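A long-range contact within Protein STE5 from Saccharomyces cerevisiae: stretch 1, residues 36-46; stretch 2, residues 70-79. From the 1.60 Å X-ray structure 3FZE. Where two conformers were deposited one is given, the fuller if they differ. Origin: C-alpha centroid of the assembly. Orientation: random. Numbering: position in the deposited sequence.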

# COMPACT_ATOMS: atom_id res chain seq x y z
N SER A 36 -13.41 -5.42 -2.04
CA SER A 36 -12.05 -5.05 -1.66
C SER A 36 -11.08 -5.03 -2.84
O SER A 36 -10.32 -4.08 -3.01
CB SER A 36 -11.53 -5.96 -0.53
OG SER A 36 -12.34 -5.82 0.63
N LEU A 37 -11.08 -6.08 -3.66
CA LEU A 37 -10.22 -6.09 -4.85
C LEU A 37 -10.60 -4.99 -5.84
O LEU A 37 -9.74 -4.37 -6.47
CB LEU A 37 -10.23 -7.45 -5.53
CG LEU A 37 -8.99 -8.31 -5.30
CD1 LEU A 37 -8.37 -8.06 -3.92
CD2 LEU A 37 -9.28 -9.79 -5.52
N ILE A 38 -11.90 -4.74 -6.00
CA ILE A 38 -12.34 -3.69 -6.90
C ILE A 38 -11.89 -2.31 -6.42
O ILE A 38 -11.48 -1.47 -7.22
CB ILE A 38 -13.87 -3.72 -7.06
CG1 ILE A 38 -14.30 -5.02 -7.73
CG2 ILE A 38 -14.34 -2.51 -7.85
CD1 ILE A 38 -15.81 -5.23 -7.77
N VAL A 39 -11.92 -2.10 -5.11
CA VAL A 39 -11.48 -0.82 -4.57
C VAL A 39 -9.96 -0.66 -4.66
O VAL A 39 -9.45 0.43 -4.84
CB VAL A 39 -12.02 -0.56 -3.13
CG1 VAL A 39 -11.36 -1.46 -2.12
CG2 VAL A 39 -11.84 0.92 -2.77
N VAL A 40 -9.24 -1.77 -4.55
CA VAL A 40 -7.80 -1.72 -4.78
C VAL A 40 -7.49 -1.26 -6.21
O VAL A 40 -6.69 -0.35 -6.44
CB VAL A 40 -7.15 -3.10 -4.52
CG1 VAL A 40 -5.70 -3.11 -5.00
CG2 VAL A 40 -7.22 -3.42 -3.03
N TYR A 41 -8.15 -1.89 -7.18
CA TYR A 41 -7.98 -1.49 -8.58
C TYR A 41 -8.36 -0.04 -8.80
O TYR A 41 -7.58 0.72 -9.37
CB TYR A 41 -8.80 -2.41 -9.50
CG TYR A 41 -8.81 -1.97 -10.95
CD1 TYR A 41 -7.65 -2.05 -11.72
CD2 TYR A 41 -9.96 -1.46 -11.54
CE1 TYR A 41 -7.64 -1.62 -13.05
CE2 TYR A 41 -9.96 -1.04 -12.87
CZ TYR A 41 -8.79 -1.13 -13.62
OH TYR A 41 -8.77 -0.73 -14.94
N ASN A 42 -9.55 0.36 -8.36
CA ASN A 42 -10.02 1.71 -8.61
C ASN A 42 -9.12 2.74 -7.96
O ASN A 42 -8.91 3.81 -8.51
CB ASN A 42 -11.46 1.90 -8.13
CG ASN A 42 -12.46 1.18 -9.00
OD1 ASN A 42 -12.19 0.86 -10.15
ND2 ASN A 42 -13.65 0.92 -8.44
N SER A 43 -8.61 2.42 -6.78
CA SER A 43 -7.76 3.36 -6.06
C SER A 43 -6.43 3.55 -6.75
O SER A 43 -5.98 4.68 -6.94
CB SER A 43 -7.56 2.91 -4.62
OG SER A 43 -8.80 2.87 -3.95
N LEU A 44 -5.79 2.46 -7.14
CA LEU A 44 -4.50 2.56 -7.82
C LEU A 44 -4.67 3.38 -9.11
O LEU A 44 -3.85 4.25 -9.40
CB LEU A 44 -3.89 1.19 -8.08
CG LEU A 44 -3.39 0.42 -6.86
CD1 LEU A 44 -2.89 -0.97 -7.26
CD2 LEU A 44 -2.27 1.18 -6.17
N LYS A 45 -5.73 3.12 -9.87
CA LYS A 45 -5.97 3.89 -11.09
C LYS A 45 -6.18 5.38 -10.76
O LYS A 45 -5.59 6.25 -11.40
CB LYS A 45 -7.17 3.34 -11.86
CG LYS A 45 -6.95 1.95 -12.45
CD LYS A 45 -6.14 1.98 -13.73
CE LYS A 45 -6.94 2.59 -14.88
NZ LYS A 45 -6.26 2.41 -16.19
N ALA A 46 -7.00 5.66 -9.76
CA ALA A 46 -7.32 7.05 -9.43
C ALA A 46 -6.07 7.84 -9.03
O ALA A 46 -5.89 8.98 -9.44
CB ALA A 46 -8.36 7.10 -8.32
N SER A 70 5.58 0.09 -11.79
CA SER A 70 4.79 1.28 -12.12
C SER A 70 3.32 0.93 -12.33
O SER A 70 2.99 0.07 -13.14
CB SER A 70 5.33 1.94 -13.39
OG SER A 70 4.35 2.75 -14.01
N VAL A 71 2.45 1.60 -11.59
CA VAL A 71 1.02 1.36 -11.72
C VAL A 71 0.54 1.53 -13.17
O VAL A 71 -0.20 0.69 -13.69
CB VAL A 71 0.20 2.24 -10.75
CG1 VAL A 71 -1.28 2.11 -11.03
CG2 VAL A 71 0.48 1.83 -9.31
N LEU A 72 0.96 2.60 -13.83
CA LEU A 72 0.58 2.80 -15.22
C LEU A 72 1.02 1.63 -16.12
O LEU A 72 0.35 1.30 -17.09
CB LEU A 72 1.17 4.11 -15.76
CG LEU A 72 0.56 5.39 -15.19
CD1 LEU A 72 1.22 6.61 -15.86
CD2 LEU A 72 -0.95 5.39 -15.40
N HIS A 73 2.15 1.02 -15.78
CA HIS A 73 2.71 -0.06 -16.58
C HIS A 73 2.00 -1.40 -16.38
O HIS A 73 1.70 -2.11 -17.35
CB HIS A 73 4.20 -0.21 -16.27
CG HIS A 73 4.87 -1.33 -17.02
ND1 HIS A 73 5.84 -2.12 -16.45
CD2 HIS A 73 4.68 -1.79 -18.28
CE1 HIS A 73 6.24 -3.02 -17.34
NE2 HIS A 73 5.56 -2.84 -18.45
N LYS A 74 1.69 -1.74 -15.13
CA LYS A 74 1.23 -3.09 -14.83
C LYS A 74 -0.25 -3.24 -14.49
O LYS A 74 -0.83 -4.30 -14.71
CB LYS A 74 2.11 -3.71 -13.75
CG LYS A 74 3.53 -3.97 -14.23
CD LYS A 74 4.37 -4.72 -13.23
CE LYS A 74 5.68 -5.18 -13.85
NZ LYS A 74 6.54 -5.91 -12.87
N ILE A 75 -0.86 -2.19 -13.97
CA ILE A 75 -2.26 -2.27 -13.56
C ILE A 75 -3.18 -1.92 -14.72
O ILE A 75 -3.66 -0.79 -14.85
CB ILE A 75 -2.58 -1.46 -12.28
CG1 ILE A 75 -1.55 -1.74 -11.19
CG2 ILE A 75 -4.00 -1.75 -11.79
CD1 ILE A 75 -1.38 -3.21 -10.83
N ASP A 76 -3.39 -2.93 -15.57
CA ASP A 76 -4.10 -2.79 -16.83
C ASP A 76 -5.61 -2.85 -16.66
O ASP A 76 -6.35 -2.08 -17.26
CB ASP A 76 -3.64 -3.91 -17.78
CG ASP A 76 -4.24 -3.79 -19.16
OD1 ASP A 76 -4.12 -2.69 -19.76
OD2 ASP A 76 -4.82 -4.78 -19.65
N SER A 77 -6.06 -3.79 -15.83
CA SER A 77 -7.48 -4.01 -15.63
C SER A 77 -7.67 -4.64 -14.27
O SER A 77 -6.69 -4.90 -13.57
CB SER A 77 -8.02 -4.96 -16.70
OG SER A 77 -7.62 -6.29 -16.43
N LEU A 78 -8.92 -4.89 -13.89
CA LEU A 78 -9.21 -5.56 -12.64
C LEU A 78 -8.52 -6.92 -12.56
O LEU A 78 -8.05 -7.30 -11.49
CB LEU A 78 -10.72 -5.71 -12.44
CG LEU A 78 -11.17 -6.39 -11.15
CD1 LEU A 78 -10.68 -5.62 -9.92
CD2 LEU A 78 -12.68 -6.54 -11.13
N ASP A 79 -8.47 -7.63 -13.68
CA ASP A 79 -7.79 -8.92 -13.76
C ASP A 79 -6.34 -8.84 -13.26
O ASP A 79 -5.83 -9.79 -12.66
CB ASP A 79 -7.81 -9.47 -15.19
CG ASP A 79 -9.22 -9.81 -15.67
OD1 ASP A 79 -10.14 -9.95 -14.84
OD2 ASP A 79 -9.39 -9.94 -16.90

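Packing of a short helix and the loop after it against one face of the helix 36-46; no hydrogen bond crosses between the stretches, so the contact rests on apolar side chains and van der Waals fit. Ser70 precedes the first turn of stretch 2 and caps it weakly, its OG accepting from His73 N at 3.3 Å. Val71, the first residue of that turn, points toward the long helix and sets its CG1 4.0 Å from Leu44 CB and 3.7 Å from Leu44 O. Leu72, His73 and Lys74 make no contact with stretch 1. Ile75, where the chain leaves helical geometry, turns back toward it: its CG1 lies 4.2 Å from Leu44 CD1, and its CG2 meets the edge of the Tyr41 ring, 3.7 Å from Tyr41 CD1. The aliphatic part of Lys45 reaches the same residue, with Lys45 CD 3.9 Å from Ile75 O. The CA-to-CB bonds of Asp76 and Ser77 point away, and backbone meets the tyrosine; Ser77 C is 3.3 Å from Tyr41 CE1. Ser77 OG also accepts a weak capping bond from Asp79 N (3.2 Å). Leu78 places its N over one ring face, 3.6 Å from Tyr41 CE1. Its CD1 packs 3.7 Å from Tyr41 CB and also lies 3.9 Å from Ile38 CA; Leu78 CD2 adds a contact at 4.1 Å to Ile38 CG1.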